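Local structure of alpha-1,2-mannosidase (Trichoderma reesei, 1HCU) at residues A455-Y460 against F483-P489; Y399-R403 against E468-Q474; S236-W240 against L293-G298; A217-L221 against S275-L280. The protein probably trims alpha-1,2-linked mannose residues from N-linked high-mannose glycans as a calcium-dependent glycosyl hydrolase of family 47. One frame throughout, in Å; residues are numbered along the deposited sequence.

Interaction 1 (A455-Y460 against F483-P489). With CA (calcium ion), chain H.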
loop_
_atom_site.group_PDB
_atom_site.type_symbol
_atom_site.label_atom_id
_atom_site.label_comp_id
_atom_site.label_asym_id
_atom_site.label_seq_id
_atom_site.Cartn_x
_atom_site.Cartn_y
_atom_site.Cartn_z
ATOM N N ALA A 455 -7.121 0.448 -7.334
ATOM C CA ALA A 455 -6.333 1.567 -6.838
ATOM C C ALA A 455 -4.824 1.490 -6.978
ATOM O O ALA A 455 -4.172 2.502 -7.236
ATOM C CB ALA A 455 -6.684 1.819 -5.374
ATOM N N GLU A 456 -4.271 0.295 -6.821
ATOM C CA GLU A 456 -2.821 0.148 -6.837
ATOM C C GLU A 456 -2.152 -0.607 -7.977
ATOM O O GLU A 456 -1.366 -0.043 -8.728
ATOM C CB GLU A 456 -2.385 -0.483 -5.516
ATOM C CG GLU A 456 -2.884 0.235 -4.275
ATOM C CD GLU A 456 -2.168 -0.245 -3.018
ATOM O OE1 GLU A 456 -2.782 -0.980 -2.212
ATOM O OE2 GLU A 456 -0.982 0.107 -2.850
ATOM N N ALA A 457 -2.429 -1.897 -8.080
ATOM C CA ALA A 457 -1.806 -2.685 -9.123
ATOM C C ALA A 457 -1.966 -2.049 -10.500
ATOM O O ALA A 457 -0.980 -1.845 -11.204
ATOM C CB ALA A 457 -2.366 -4.091 -9.123
ATOM N N LEU A 458 -3.196 -1.712 -10.878
ATOM C CA LEU A 458 -3.439 -1.122 -12.197
ATOM C C LEU A 458 -2.918 0.313 -12.323
ATOM O O LEU A 458 -2.576 0.766 -13.417
ATOM C CB LEU A 458 -4.938 -1.195 -12.534
ATOM C CG LEU A 458 -5.480 -2.618 -12.779
ATOM C CD1 LEU A 458 -6.999 -2.584 -12.995
ATOM C CD2 LEU A 458 -4.802 -3.215 -14.008
ATOM N N LYS A 459 -2.847 1.016 -11.197
ATOM C CA LYS A 459 -2.358 2.389 -11.162
ATOM C C LYS A 459 -0.841 2.425 -11.412
ATOM O O LYS A 459 -0.373 3.128 -12.299
ATOM C CB LYS A 459 -2.691 3.013 -9.796
ATOM C CG LYS A 459 -2.061 4.377 -9.541
ATOM C CD LYS A 459 -3.015 5.505 -9.799
ATOM C CE LYS A 459 -3.586 6.105 -8.512
ATOM N NZ LYS A 459 -4.494 5.204 -7.743
ATOM N N TYR A 460 -0.070 1.669 -10.637
ATOM C CA TYR A 460 1.378 1.670 -10.830
ATOM C C TYR A 460 1.763 1.093 -12.193
ATOM O O TYR A 460 2.665 1.615 -12.850
ATOM C CB TYR A 460 2.085 0.899 -9.705
ATOM C CG TYR A 460 2.036 1.602 -8.355
ATOM C CD1 TYR A 460 2.585 2.877 -8.183
ATOM C CD2 TYR A 460 1.416 1.001 -7.260
ATOM C CE1 TYR A 460 2.507 3.534 -6.949
ATOM C CE2 TYR A 460 1.336 1.646 -6.028
ATOM C CZ TYR A 460 1.879 2.911 -5.876
ATOM O OH TYR A 460 1.778 3.555 -4.659
ATOM N N PHE A 483 2.080 9.638 -2.800
ATOM C CA PHE A 483 1.177 8.493 -2.763
ATOM C C PHE A 483 0.976 7.982 -1.336
ATOM O O PHE A 483 1.945 7.783 -0.585
ATOM C CB PHE A 483 1.704 7.344 -3.626
ATOM C CG PHE A 483 1.666 7.610 -5.111
ATOM C CD1 PHE A 483 2.807 8.037 -5.784
ATOM C CD2 PHE A 483 0.502 7.392 -5.842
ATOM C CE1 PHE A 483 2.790 8.239 -7.174
ATOM C CE2 PHE A 483 0.475 7.591 -7.227
ATOM C CZ PHE A 483 1.623 8.014 -7.892
ATOM N N ASN A 484 -0.287 7.781 -0.964
ATOM C CA ASN A 484 -0.607 7.262 0.354
ATOM C C ASN A 484 -0.375 5.760 0.209
ATOM O O ASN A 484 -0.018 5.295 -0.871
ATOM C CB ASN A 484 -2.061 7.603 0.742
ATOM C CG ASN A 484 -3.054 6.501 0.400
ATOM O OD1 ASN A 484 -2.996 5.888 -0.666
ATOM N ND2 ASN A 484 -3.987 6.264 1.308
ATOM N N THR A 485 -0.572 4.997 1.271
ATOM C CA THR A 485 -0.314 3.564 1.193
ATOM C C THR A 485 -1.211 2.779 0.227
ATOM O O THR A 485 -0.873 1.671 -0.161
ATOM C CB THR A 485 -0.377 2.939 2.598
ATOM O OG1 THR A 485 0.640 1.947 2.708
ATOM C CG2 THR A 485 -1.732 2.308 2.862
ATOM N N GLU A 486 -2.343 3.352 -0.169
ATOM C CA GLU A 486 -3.258 2.666 -1.083
ATOM C C GLU A 486 -3.158 3.311 -2.468
ATOM O O GLU A 486 -4.133 3.386 -3.218
ATOM C CB GLU A 486 -4.702 2.758 -0.557
ATOM C CG GLU A 486 -5.706 1.844 -1.255
ATOM C CD GLU A 486 -5.674 0.406 -0.734
ATOM O OE1 GLU A 486 -4.769 0.063 0.056
ATOM O OE2 GLU A 486 -6.566 -0.383 -1.125
ATOM N N ALA A 487 -1.969 3.802 -2.784
ATOM C CA ALA A 487 -1.709 4.432 -4.068
ATOM C C ALA A 487 -2.596 5.636 -4.371
ATOM O O ALA A 487 -2.906 5.896 -5.531
ATOM C CB ALA A 487 -1.843 3.398 -5.181
ATOM N N HIS A 488 -3.014 6.364 -3.339
ATOM C CA HIS A 488 -3.832 7.560 -3.545
ATOM C C HIS A 488 -2.939 8.781 -3.351
ATOM O O HIS A 488 -2.542 9.096 -2.235
ATOM C CB HIS A 488 -5.010 7.600 -2.568
ATOM C CG HIS A 488 -5.953 6.449 -2.728
ATOM N ND1 HIS A 488 -6.472 6.081 -3.949
ATOM C CD2 HIS A 488 -6.446 5.567 -1.827
ATOM C CE1 HIS A 488 -7.241 5.018 -3.796
ATOM N NE2 HIS A 488 -7.242 4.687 -2.519
ATOM N N PRO A 489 -2.610 9.483 -4.445
ATOM C CA PRO A 489 -1.753 10.673 -4.419
ATOM C C PRO A 489 -2.393 11.950 -3.872
ATOM O O PRO A 489 -3.441 12.371 -4.349
ATOM C CB PRO A 489 -1.359 10.823 -5.883
ATOM C CG PRO A 489 -2.622 10.419 -6.583
ATOM C CD PRO A 489 -3.007 9.157 -5.827
HETATM CA CA CA H . 0.723 -0.262 0.884
HETATM O O HOH W 1 0.823 2.388 -2.382
HETATM O O HOH W 2 0.935 -1.187 -1.711
HETATM O O HOH W 3 -1.124 -0.876 2.962
HETATM O O HOH W 4 0.484 -2.947 1.555
HETATM O O HOH W 5 3.118 -0.680 2.117
#
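Two carboxylates face each other across this contact: Glu456 OE1 lies 3.2 Å from Glu486 OE1, so like charges crowd together beside the calcium ion. The ion is held directly by Thr485 O at 2.7 Å and Thr485 OG1 at 2.9 Å, with waters 2 to 5 as its other ligands in the model; Glu249 takes a hydrogen bond from Thr485 OG1. Glu456 stays in the second shell, receiving a 2.6 Å hydrogen bond at OE2 from calcium-bound water 2. The loop carrying Thr485 joins strands 481-483 and 489-491, the C-terminal hairpin that plugs the family 47 (alpha/alpha)7 barrel and brings its threonine to the metal. Its type I turn, Asn484 to Ala487, is braced by an Asx turn in which Asn484 OD1 accepts from Glu486 N at 2.7 Å. From helix 451-465, Lys459 hydrogen-bonds through NZ to Ala487 O at 2.8 Å and forms a salt bridge with Asp63. Tyr460 turns its ring edge to the face of Phe483, centroids 5.6 Å apart.

Interaction 2 (Y399-R403 against E468-Q474)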
loop_
_atom_site.group_PDB
_atom_site.type_symbol
_atom_site.label_atom_id
_atom_site.label_comp_id
_atom_site.label_asym_id
_atom_site.label_seq_id
_atom_site.Cartn_x
_atom_site.Cartn_y
_atom_site.Cartn_z
ATOM N N TYR A 399 8.034 0.316 -10.331
ATOM C CA TYR A 399 7.699 1.651 -10.796
ATOM C C TYR A 399 8.707 2.676 -10.270
ATOM O O TYR A 399 9.271 3.443 -11.053
ATOM C CB TYR A 399 6.269 2.015 -10.378
ATOM C CG TYR A 399 5.933 3.476 -10.555
ATOM C CD1 TYR A 399 5.831 4.319 -9.449
ATOM C CD2 TYR A 399 5.756 4.029 -11.824
ATOM C CE1 TYR A 399 5.568 5.671 -9.601
ATOM C CE2 TYR A 399 5.493 5.388 -11.985
ATOM C CZ TYR A 399 5.401 6.202 -10.870
ATOM O OH TYR A 399 5.165 7.554 -11.011
ATOM N N TYR A 400 8.950 2.687 -8.957
ATOM C CA TYR A 400 9.915 3.630 -8.386
ATOM C C TYR A 400 11.308 3.451 -8.994
ATOM O O TYR A 400 12.000 4.443 -9.272
ATOM C CB TYR A 400 10.028 3.474 -6.868
ATOM C CG TYR A 400 8.930 4.147 -6.073
ATOM C CD1 TYR A 400 7.759 3.462 -5.750
ATOM C CD2 TYR A 400 9.073 5.468 -5.624
ATOM C CE1 TYR A 400 6.758 4.066 -4.997
ATOM C CE2 TYR A 400 8.074 6.086 -4.869
ATOM C CZ TYR A 400 6.919 5.373 -4.558
ATOM O OH TYR A 400 5.940 5.946 -3.785
ATOM N N ALA A 401 11.717 2.193 -9.186
ATOM C CA ALA A 401 13.028 1.885 -9.762
ATOM C C ALA A 401 13.184 2.562 -11.128
ATOM O O ALA A 401 14.233 3.152 -11.428
ATOM C CB ALA A 401 13.211 0.376 -9.892
ATOM N N TYR A 402 12.131 2.500 -11.939
ATOM C CA TYR A 402 12.150 3.123 -13.258
ATOM C C TYR A 402 12.178 4.656 -13.159
ATOM O O TYR A 402 12.965 5.309 -13.839
ATOM C CB TYR A 402 10.932 2.675 -14.090
ATOM C CG TYR A 402 10.850 3.385 -15.421
ATOM C CD1 TYR A 402 9.941 4.420 -15.631
ATOM C CD2 TYR A 402 11.767 3.100 -16.437
ATOM C CE1 TYR A 402 9.952 5.161 -16.804
ATOM C CE2 TYR A 402 11.786 3.838 -17.616
ATOM C CZ TYR A 402 10.881 4.869 -17.790
ATOM O OH TYR A 402 10.936 5.635 -18.928
ATOM N N ARG A 403 11.327 5.225 -12.307
ATOM C CA ARG A 403 11.274 6.681 -12.140
ATOM C C ARG A 403 12.589 7.275 -11.661
ATOM O O ARG A 403 12.877 8.441 -11.938
ATOM C CB ARG A 403 10.167 7.085 -11.156
ATOM C CG ARG A 403 8.749 6.725 -11.593
ATOM C CD ARG A 403 8.388 7.352 -12.931
ATOM N NE ARG A 403 8.758 8.760 -12.957
ATOM C CZ ARG A 403 8.679 9.543 -14.030
ATOM N NH1 ARG A 403 8.234 9.067 -15.183
ATOM N NH2 ARG A 403 9.070 10.803 -13.950
ATOM N N GLU A 468 4.199 11.703 -18.977
ATOM C CA GLU A 468 4.548 12.507 -17.810
ATOM C C GLU A 468 3.376 13.318 -17.255
ATOM O O GLU A 468 2.460 13.682 -17.985
ATOM C CB GLU A 468 5.687 13.468 -18.155
ATOM C CG GLU A 468 7.065 12.856 -18.113
ATOM C CD GLU A 468 7.373 12.223 -16.760
ATOM O OE1 GLU A 468 7.054 12.842 -15.714
ATOM O OE2 GLU A 468 7.940 11.108 -16.750
ATOM N N SER A 469 3.421 13.590 -15.953
ATOM C CA SER A 469 2.409 14.393 -15.269
ATOM C C SER A 469 2.948 14.701 -13.877
ATOM O O SER A 469 4.023 14.229 -13.507
ATOM C CB SER A 469 1.073 13.649 -15.159
ATOM O OG SER A 469 1.045 12.774 -14.046
ATOM N N ASP A 470 2.210 15.488 -13.107
ATOM C CA ASP A 470 2.644 15.840 -11.760
ATOM C C ASP A 470 2.538 14.665 -10.789
ATOM O O ASP A 470 3.180 14.651 -9.748
ATOM C CB ASP A 470 1.816 17.012 -11.227
ATOM C CG ASP A 470 2.167 18.321 -11.898
ATOM O OD1 ASP A 470 1.841 18.495 -13.095
ATOM O OD2 ASP A 470 2.782 19.173 -11.227
ATOM N N VAL A 471 1.715 13.688 -11.133
ATOM C CA VAL A 471 1.528 12.528 -10.285
ATOM C C VAL A 471 2.766 11.632 -10.295
ATOM O O VAL A 471 3.075 10.994 -9.296
ATOM C CB VAL A 471 0.302 11.720 -10.750
ATOM C CG1 VAL A 471 0.073 10.535 -9.828
ATOM C CG2 VAL A 471 -0.918 12.620 -10.769
ATOM N N GLN A 472 3.474 11.596 -11.423
ATOM C CA GLN A 472 4.680 10.779 -11.561
ATOM C C GLN A 472 5.745 11.242 -10.562
ATOM O O GLN A 472 5.928 12.442 -10.354
ATOM C CB GLN A 472 5.246 10.894 -12.988
ATOM C CG GLN A 472 4.335 10.396 -14.128
ATOM C CD GLN A 472 4.444 8.896 -14.397
ATOM O OE1 GLN A 472 3.842 8.383 -15.346
ATOM N NE2 GLN A 472 5.211 8.193 -13.575
ATOM N N VAL A 473 6.454 10.305 -9.942
ATOM C CA VAL A 473 7.484 10.707 -8.996
ATOM C C VAL A 473 8.729 11.216 -9.746
ATOM O O VAL A 473 9.245 10.547 -10.642
ATOM C CB VAL A 473 7.861 9.541 -8.043
ATOM C CG1 VAL A 473 6.639 9.103 -7.240
ATOM C CG2 VAL A 473 8.381 8.384 -8.828
ATOM N N GLN A 474 9.187 12.417 -9.393
ATOM C CA GLN A 474 10.354 13.021 -10.032
ATOM C C GLN A 474 11.651 12.627 -9.326
ATOM O O GLN A 474 11.815 12.850 -8.123
ATOM C CB GLN A 474 10.223 14.547 -10.039
ATOM C CG GLN A 474 8.913 15.067 -10.627
ATOM C CD GLN A 474 8.671 14.588 -12.043
ATOM O OE1 GLN A 474 9.530 14.724 -12.908
ATOM N NE2 GLN A 474 7.491 14.029 -12.286
#
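Residues 399-403 are a piece of continuous helix, while 468-474 form an irregular loop that comes closest at Arg403 and Val473, whose CA atoms are 6.4 Å apart. An ST turn shapes the start of the loop, with Ser469 OG accepting from Val471 N at 3.1 Å; by Val473 the backbone is extended, leaving both its NH and its carbonyl open to the helix. Two side chains one helical turn apart use them. Tyr399 OH accepts from Val473 N at 3.2 Å, and Arg403 NE donates to Val473 O at 3.0 Å, so a single loop residue is fixed on both sides of its CA. The guanidinium then reaches on to the start of the loop, where Arg403 NH1 makes a salt bridge of 2.6 Å with Glu468 OE2. One arginine thus ties together two points five residues apart. Apolar packing fills in around Val473: its CG2 lies 3.2 Å from Arg403 CB, and its CG1 lies 4.1 Å from Tyr400 CE2. The arrangement is structural packing that joins the barrel helix 393-405 to the connection leading into the C-terminal hairpin. Tyr399 also leans on Leu463 and Ile464 of helix 451-465, Tyr402 packs on Trp410 of helix 408-425, and Val471 and Val473 both rest against Phe483 of strand 481-483.

Interaction 3 (S236-W240 against L293-G298)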
loop_
_atom_site.group_PDB
_atom_site.type_symbol
_atom_site.label_atom_id
_atom_site.label_comp_id
_atom_site.label_asym_id
_atom_site.label_seq_id
_atom_site.Cartn_x
_atom_site.Cartn_y
_atom_site.Cartn_z
ATOM N N SER A 236 9.697 -6.161 21.229
ATOM C CA SER A 236 10.782 -5.645 20.415
ATOM C C SER A 236 10.845 -6.382 19.077
ATOM O O SER A 236 11.927 -6.603 18.534
ATOM C CB SER A 236 12.112 -5.804 21.156
ATOM O OG SER A 236 12.074 -5.142 22.411
ATOM N N SER A 237 9.685 -6.760 18.547
ATOM C CA SER A 237 9.636 -7.469 17.276
ATOM C C SER A 237 9.054 -6.589 16.173
ATOM O O SER A 237 8.347 -5.623 16.447
ATOM C CB SER A 237 8.793 -8.740 17.405
ATOM O OG SER A 237 7.421 -8.419 17.536
ATOM N N GLY A 238 9.346 -6.931 14.924
ATOM C CA GLY A 238 8.830 -6.145 13.823
ATOM C C GLY A 238 9.333 -6.657 12.492
ATOM O O GLY A 238 9.970 -7.712 12.437
ATOM N N SER A 239 9.061 -5.901 11.430
ATOM C CA SER A 239 9.469 -6.267 10.078
ATOM C C SER A 239 9.001 -5.189 9.120
ATOM O O SER A 239 8.479 -4.161 9.542
ATOM C CB SER A 239 8.797 -7.566 9.663
ATOM O OG SER A 239 7.407 -7.346 9.462
ATOM N N TRP A 240 9.181 -5.434 7.825
ATOM C CA TRP A 240 8.716 -4.497 6.816
ATOM C C TRP A 240 7.461 -5.047 6.136
ATOM O O TRP A 240 7.152 -4.701 4.998
ATOM C CB TRP A 240 9.812 -4.201 5.785
ATOM C CG TRP A 240 10.835 -3.228 6.307
ATOM C CD1 TRP A 240 11.770 -3.462 7.273
ATOM C CD2 TRP A 240 10.972 -1.848 5.944
ATOM N NE1 TRP A 240 12.478 -2.317 7.540
ATOM C CE2 TRP A 240 12.013 -1.309 6.742
ATOM C CE3 TRP A 240 10.315 -1.013 5.027
ATOM C CZ2 TRP A 240 12.418 0.030 6.651
ATOM C CZ3 TRP A 240 10.716 0.325 4.933
ATOM C CH2 TRP A 240 11.757 0.832 5.743
ATOM N N LEU A 293 14.437 -8.927 2.975
ATOM C CA LEU A 293 14.365 -8.343 4.310
ATOM C C LEU A 293 13.841 -9.385 5.302
ATOM O O LEU A 293 12.764 -9.969 5.099
ATOM C CB LEU A 293 13.453 -7.104 4.315
ATOM C CG LEU A 293 13.918 -5.899 3.477
ATOM C CD1 LEU A 293 13.040 -4.667 3.746
ATOM C CD2 LEU A 293 15.359 -5.589 3.825
ATOM N N SER A 294 14.612 -9.633 6.361
ATOM C CA SER A 294 14.213 -10.584 7.395
ATOM C C SER A 294 13.350 -9.843 8.407
ATOM O O SER A 294 13.345 -8.610 8.432
ATOM C CB SER A 294 15.434 -11.148 8.137
ATOM O OG SER A 294 16.232 -11.980 7.311
ATOM N N SER A 295 12.621 -10.599 9.225
ATOM C CA SER A 295 11.794 -10.025 10.275
ATOM C C SER A 295 12.703 -10.071 11.491
ATOM O O SER A 295 13.769 -10.692 11.440
ATOM C CB SER A 295 10.557 -10.883 10.527
ATOM O OG SER A 295 10.934 -12.166 10.991
ATOM N N TYR A 296 12.295 -9.441 12.588
ATOM C CA TYR A 296 13.144 -9.428 13.770
ATOM C C TYR A 296 12.399 -9.447 15.086
ATOM O O TYR A 296 11.217 -9.119 15.160
ATOM C CB TYR A 296 14.068 -8.201 13.734
ATOM C CG TYR A 296 13.333 -6.878 13.813
ATOM C CD1 TYR A 296 12.961 -6.330 15.048
ATOM C CD2 TYR A 296 12.972 -6.188 12.652
ATOM C CE1 TYR A 296 12.238 -5.123 15.120
ATOM C CE2 TYR A 296 12.254 -4.989 12.717
ATOM C CZ TYR A 296 11.890 -4.466 13.955
ATOM O OH TYR A 296 11.170 -3.301 14.013
ATOM N N ASN A 297 13.122 -9.841 16.122
ATOM C CA ASN A 297 12.610 -9.897 17.475
ATOM C C ASN A 297 13.869 -9.826 18.316
ATOM O O ASN A 297 14.602 -10.807 18.455
ATOM C CB ASN A 297 11.854 -11.206 17.714
ATOM C CG ASN A 297 11.085 -11.196 19.024
ATOM O OD1 ASN A 297 10.211 -12.025 19.250
ATOM N ND2 ASN A 297 11.412 -10.254 19.894
ATOM N N GLY A 298 14.131 -8.647 18.868
ATOM C CA GLY A 298 15.340 -8.463 19.644
ATOM C C GLY A 298 16.442 -8.333 18.611
ATOM O O GLY A 298 16.209 -7.792 17.528
HETATM O O HOH W 6 9.782 -8.974 21.574
HETATM O O HOH W 7 11.429 -7.399 7.118
#
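Ser236 opens the ladder by accepting from Gly298 N through its O at 3.0 Å, while water 6 bridges Ser236 N and Asn297 ND2. Ser237 forms a non-hydrogen-bonded pair with Asn297, the CA atoms only 3.8 Å apart. Gly238 follows in a hydrogen-bonded pair: Gly238 N to Tyr296 O and Tyr296 N to Gly238 O are both 2.9 Å. These are antiparallel strands, the short 237-238 lying along 292-297, which also pairs with 281-282 and 300-306 in the same sheet. Tyr296 lays its ring face against Gly238, CA 3.8 Å from the ring centroid in a CH-pi contact; a CB here would clash with the tyrosine hydroxyl, which hydrogen-bonds to Ile222 O. Ser239 still runs close to Ser295, CA atoms 4.4 Å apart; at Trp240 the strands part and water 7 links Trp240 N to Ser294 O. Trp240 sets its five-membered ring over Leu293 CD1, 4.0 Å from the centroid, with the predicted active-site residue Asp245 about 5 Å away between side chains.

Interaction 4 (A217-L221 against S275-L280)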
loop_
_atom_site.group_PDB
_atom_site.type_symbol
_atom_site.label_atom_id
_atom_site.label_comp_id
_atom_site.label_asym_id
_atom_site.label_seq_id
_atom_site.Cartn_x
_atom_site.Cartn_y
_atom_site.Cartn_z
ATOM N N ALA A 217 14.931 -3.024 19.033
ATOM C CA ALA A 217 15.796 -4.117 18.603
ATOM C C ALA A 217 17.078 -3.471 18.116
ATOM O O ALA A 217 18.181 -3.930 18.412
ATOM C CB ALA A 217 15.145 -4.894 17.484
ATOM N N TRP A 218 16.902 -2.392 17.361
ATOM C CA TRP A 218 17.999 -1.616 16.804
ATOM C C TRP A 218 17.471 -0.198 16.679
ATOM O O TRP A 218 16.268 0.015 16.610
ATOM C CB TRP A 218 18.406 -2.156 15.427
ATOM C CG TRP A 218 19.354 -3.322 15.488
ATOM C CD1 TRP A 218 20.661 -3.298 15.890
ATOM C CD2 TRP A 218 19.061 -4.685 15.160
ATOM N NE1 TRP A 218 21.198 -4.563 15.836
ATOM C CE2 TRP A 218 20.238 -5.434 15.391
ATOM C CE3 TRP A 218 17.914 -5.349 14.695
ATOM C CZ2 TRP A 218 20.304 -6.813 15.173
ATOM C CZ3 TRP A 218 17.980 -6.722 14.478
ATOM C CH2 TRP A 218 19.168 -7.437 14.718
ATOM N N PRO A 219 18.367 0.792 16.655
ATOM C CA PRO A 219 17.934 2.189 16.541
ATOM C C PRO A 219 16.932 2.368 15.398
ATOM O O PRO A 219 17.224 2.042 14.249
ATOM C CB PRO A 219 19.247 2.934 16.301
ATOM C CG PRO A 219 20.261 2.083 17.037
ATOM C CD PRO A 219 19.839 0.684 16.646
ATOM N N GLY A 220 15.745 2.870 15.719
ATOM C CA GLY A 220 14.739 3.075 14.690
ATOM C C GLY A 220 13.821 1.884 14.452
ATOM O O GLY A 220 12.729 2.048 13.912
ATOM N N LEU A 221 14.258 0.691 14.847
ATOM C CA LEU A 221 13.454 -0.514 14.675
ATOM C C LEU A 221 12.665 -0.803 15.949
ATOM O O LEU A 221 13.125 -1.520 16.849
ATOM C CB LEU A 221 14.344 -1.706 14.303
ATOM C CG LEU A 221 15.051 -1.498 12.958
ATOM C CD1 LEU A 221 15.899 -2.717 12.597
ATOM C CD2 LEU A 221 14.002 -1.240 11.874
ATOM N N SER A 275 19.325 0.924 9.924
ATOM C CA SER A 275 19.303 -0.300 10.708
ATOM C C SER A 275 18.837 -1.524 9.913
ATOM O O SER A 275 19.346 -2.616 10.137
ATOM C CB SER A 275 18.427 -0.135 11.959
ATOM O OG SER A 275 19.091 0.631 12.935
ATOM N N THR A 276 17.885 -1.372 8.996
ATOM C CA THR A 276 17.452 -2.553 8.252
ATOM C C THR A 276 18.508 -2.926 7.220
ATOM O O THR A 276 18.661 -4.091 6.868
ATOM C CB THR A 276 16.070 -2.361 7.563
ATOM O OG1 THR A 276 16.240 -1.886 6.224
ATOM C CG2 THR A 276 15.227 -1.388 8.349
ATOM N N ILE A 277 19.258 -1.933 6.759
ATOM C CA ILE A 277 20.310 -2.175 5.791
ATOM C C ILE A 277 21.476 -2.920 6.431
ATOM O O ILE A 277 22.044 -3.826 5.822
ATOM C CB ILE A 277 20.829 -0.854 5.184
ATOM C CG1 ILE A 277 19.774 -0.267 4.246
ATOM C CG2 ILE A 277 22.125 -1.101 4.408
ATOM C CD1 ILE A 277 20.198 1.024 3.584
ATOM N N GLY A 278 21.826 -2.552 7.660
ATOM C CA GLY A 278 22.934 -3.213 8.325
ATOM C C GLY A 278 22.568 -4.468 9.104
ATOM O O GLY A 278 23.445 -5.253 9.456
ATOM N N HIS A 279 21.280 -4.687 9.351
ATOM C CA HIS A 279 20.872 -5.843 10.147
ATOM C C HIS A 279 19.752 -6.726 9.585
ATOM O O HIS A 279 19.693 -7.909 9.893
ATOM C CB HIS A 279 20.468 -5.362 11.542
ATOM C CG HIS A 279 21.498 -4.503 12.209
ATOM N ND1 HIS A 279 22.704 -4.996 12.661
ATOM C CD2 HIS A 279 21.499 -3.182 12.507
ATOM C CE1 HIS A 279 23.400 -4.016 13.209
ATOM N NE2 HIS A 279 22.691 -2.905 13.127
ATOM N N LEU A 280 18.865 -6.158 8.772
ATOM C CA LEU A 280 17.752 -6.924 8.213
ATOM C C LEU A 280 18.040 -7.462 6.810
ATOM O O LEU A 280 17.389 -8.411 6.364
ATOM C CB LEU A 280 16.474 -6.074 8.193
ATOM C CG LEU A 280 15.931 -5.582 9.551
ATOM C CD1 LEU A 280 14.567 -4.934 9.350
ATOM C CD2 LEU A 280 15.800 -6.749 10.514
#
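A type II beta turn, Trp218 to Leu221, is laid against helix 263-280 near the outside of the domain, and four of the helix residues, Ser275, Thr276, His279 and Leu280, meet it. Ser275 comes first and makes the polar link: its OG donates to Pro219 O at 2.7 Å, tying the helix to the carbonyl at the centre of the turn. The same side chain fills the space beside Leu221, with Ser275 CB 3.7 Å from Leu221 CD1. The turn itself needs Gly220, whose phi of 90° places it at the turn position that calls for glycine, since a side chain there would jam against the carbonyl O of Pro219. Thr276 contributes a methyl, CG2, 3.7 Å from Leu221 CD2, and packs with Trp240 as well. From here the helix makes a pi-type turn, 276-280, that carries the chain round to His279. This is the aromatic partner: its imidazole stacks face to face on the five-membered ring of Trp218, centroids 3.6 Å apart and planes only 8° off parallel. Its CB sits over the six-membered ring of the same indole, 3.7 Å from the centroid, so the histidine spans both rings of the tryptophan. Leu280 rests on Tyr296 of strand 292-297 and finishes the apolar side of the contact, its CD1 lying 4.2 Å from Leu221 CD1.

The contacts fall into two touching pairs within one family 47 catalytic domain. Interactions 3 and 4 come first along the chain, their segments alternating; their centres are 9 Å apart, and Leu280 O lies 3.0 Å from Ser294 N, a probable hydrogen bond from helix 263-280 to strand 292-297. Interactions 1 and 2 follow, also alternating, with centres 12 Å apart; they share the path from helix 451-465 into the C-terminal hairpin. The pairs stay separate: centres of interactions 1 and 3 are 26 Å apart. Interaction 1 builds the metal site with interaction 2 beside it; interaction 4, its centre about 22 Å from the chain's, joins with interaction 3 a peripheral turn, helix and sheet.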